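Local coordinates for putative cell adhesion protein (PDB 4DGU) that probably serves as a fimbrillin-like subunit of a distinct type of pilus of a human gut bacterium, with a likely role in cell adhesion, at the interface of chains A and B. Sequence-based numbering; all coordinates share one arbitrary frame. Chains: chain A/B, putative cell adhesion protein.

The interface of chains A and B. Residues chain A 26-28, 32; chain B 23-24, 27-28, 32.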
loop_
_atom_site.group_PDB
_atom_site.type_symbol
_atom_site.label_atom_id
_atom_site.label_comp_id
_atom_site.label_asym_id
_atom_site.label_seq_id
_atom_site.Cartn_x
_atom_site.Cartn_y
_atom_site.Cartn_z
ATOM N N LEU A 26 -11.258 0.342 -12.402
ATOM C CA LEU A 26 -10.052 -0.429 -12.120
ATOM C C LEU A 26 -10.180 -1.263 -10.856
ATOM O O LEU A 26 -9.267 -2.026 -10.559
ATOM C CB LEU A 26 -8.800 0.482 -12.046
ATOM C CG LEU A 26 -8.052 0.645 -13.393
ATOM C CD1 LEU A 26 -8.800 1.530 -14.333
ATOM C CD2 LEU A 26 -6.652 1.247 -13.196
ATOM N N THR A 27 -11.299 -1.173 -10.124
ATOM C CA THR A 27 -11.333 -1.936 -8.872
ATOM C C THR A 27 -12.151 -3.252 -8.922
ATOM O O THR A 27 -13.262 -3.328 -9.432
ATOM C CB THR A 27 -11.763 -1.068 -7.665
ATOM O OG1 THR A 27 -13.159 -1.119 -7.497
ATOM C CG2 THR A 27 -11.309 0.355 -7.773
ATOM N N ARG A 28 -11.544 -4.276 -8.364
ATOM C CA ARG A 28 -12.133 -5.579 -8.162
ATOM C C ARG A 28 -13.155 -5.482 -7.010
ATOM O O ARG A 28 -12.857 -4.900 -5.972
ATOM C CB ARG A 28 -11.014 -6.586 -7.826
ATOM C CG ARG A 28 -11.462 -7.959 -7.307
ATOM C CD ARG A 28 -12.046 -8.822 -8.397
ATOM N NE ARG A 28 -10.996 -9.417 -9.215
ATOM C CZ ARG A 28 -10.996 -9.433 -10.542
ATOM N NH1 ARG A 28 -11.975 -8.851 -11.219
ATOM N NH2 ARG A 28 -9.998 -10.002 -11.204
ATOM N N ASP A 32 -17.523 -9.314 -9.206
ATOM C CA ASP A 32 -16.764 -9.794 -10.353
ATOM C C ASP A 32 -16.623 -11.309 -10.340
ATOM O O ASP A 32 -16.727 -11.946 -11.397
ATOM C CB ASP A 32 -15.357 -9.153 -10.374
ATOM C CG ASP A 32 -15.320 -7.662 -10.600
ATOM O OD1 ASP A 32 -16.289 -7.127 -11.169
ATOM O OD2 ASP A 32 -14.287 -7.043 -10.281
ATOM N N SER B 23 -7.035 -14.198 -14.444
ATOM C CA SER B 23 -6.758 -12.967 -13.718
ATOM C C SER B 23 -6.520 -13.183 -12.208
ATOM O O SER B 23 -6.937 -14.195 -11.631
ATOM C CB SER B 23 -7.926 -11.992 -13.932
ATOM O OG SER B 23 -8.069 -11.681 -15.315
ATOM N N ASP B 24 -5.821 -12.206 -11.590
ATOM C CA ASP B 24 -5.557 -12.090 -10.151
ATOM C C ASP B 24 -6.941 -12.015 -9.442
ATOM O O ASP B 24 -7.760 -11.170 -9.820
ATOM C CB ASP B 24 -4.721 -10.808 -9.928
ATOM C CG ASP B 24 -3.999 -10.625 -8.597
ATOM O OD1 ASP B 24 -4.513 -11.137 -7.547
ATOM O OD2 ASP B 24 -2.963 -9.895 -8.579
ATOM N N THR B 27 -7.207 -8.387 -8.018
ATOM C CA THR B 27 -6.889 -7.178 -8.796
ATOM C C THR B 27 -7.440 -7.323 -10.209
ATOM O O THR B 27 -7.313 -8.387 -10.826
ATOM C CB THR B 27 -5.353 -6.894 -8.808
ATOM O OG1 THR B 27 -4.851 -6.990 -7.485
ATOM C CG2 THR B 27 -4.986 -5.499 -9.345
ATOM N N ARG B 28 -8.047 -6.252 -10.723
ATOM C CA ARG B 28 -8.558 -6.253 -12.084
ATOM C C ARG B 28 -7.379 -6.132 -13.093
ATOM O O ARG B 28 -6.460 -5.308 -12.924
ATOM C CB ARG B 28 -9.577 -5.136 -12.261
ATOM C CG ARG B 28 -10.993 -5.606 -12.083
ATOM C CD ARG B 28 -11.926 -4.554 -12.625
ATOM N NE ARG B 28 -13.326 -4.846 -12.329
ATOM C CZ ARG B 28 -14.338 -4.016 -12.574
ATOM N NH1 ARG B 28 -14.114 -2.824 -13.118
ATOM N NH2 ARG B 28 -15.580 -4.365 -12.268
ATOM N N ASP B 32 -9.874 -8.047 -17.730
ATOM C CA ASP B 32 -11.111 -7.830 -16.999
ATOM C C ASP B 32 -11.801 -6.553 -17.529
ATOM O O ASP B 32 -13.027 -6.528 -17.717
ATOM C CB ASP B 32 -10.842 -7.741 -15.492
ATOM C CG ASP B 32 -10.383 -9.032 -14.872
ATOM O OD1 ASP B 32 -10.775 -10.102 -15.372
ATOM O OD2 ASP B 32 -9.666 -8.977 -13.858
HETATM O O HOH W 1 -8.473 -4.110 -8.757
#
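The carboxylate oxygen OD2 of A:Asp32 is gripped by two arginines, one from each chain, which reach it from the same face of its plane. A:Arg28 NH1 donates from within its own chain at 3.1 Å, and B:Arg28 NE crosses the interface to the same oxygen at 3.2 Å. B:Arg28 adds a nearly straight bond from NH2 to A:Asp32 OD1 (3.1 Å), using the syn lone pair, so that guanidinium and carboxylate meet side-on in a two-pronged salt bridge, their planes 33° apart. An extended chain from CG to NE carries B:Arg28 along the backbone of A:Leu26 and A:Thr27, and the carbonyl oxygen of A:Thr27 lies over the rim of one face of its guanidinium group.

A:Arg28 takes a different shape: CG is anti to the backbone N (chi1 168°), and bends at chi2 and chi3 then fold the chain so that its head faces both its own A:Asp32 and chain B. Its NH2 donates almost straight, in the guanidinium plane, to the backbone O of B:Asp24 (2.9 Å). The same nitrogen forms a salt bridge with B:Asp32 OD2, also at 2.9 Å, meeting the carboxylate from above its plane. A lysine in place of A:Arg28 would probably be unable to serve all three acceptors at once, leaving the B:Asp24 carbonyl without its donor or one of the aspartates without its bond to this side chain. The A:Arg28 guanidinium lies between the two Asp32 carboxylates, whose negative charge probably offsets that of the two neighbouring arginines.

The interface as a whole is two-fold symmetric, and this patch, with Arg28 and Asp32 of both chains, lies about the axis; yet the two arginines break the symmetry, one folded and the other extended. Whether the pairing belongs to the assembled pilus cannot be told from the crystal alone. A buttress for B:Asp32 comes from B:Ser23, whose hydroxyl OG bonds to OD1. Beside the crossing arginines, a water links A:Leu26 O with the backbone nitrogens of both, 2.9 Å from B:Arg28 N and 3.1 Å from A:Arg28 N.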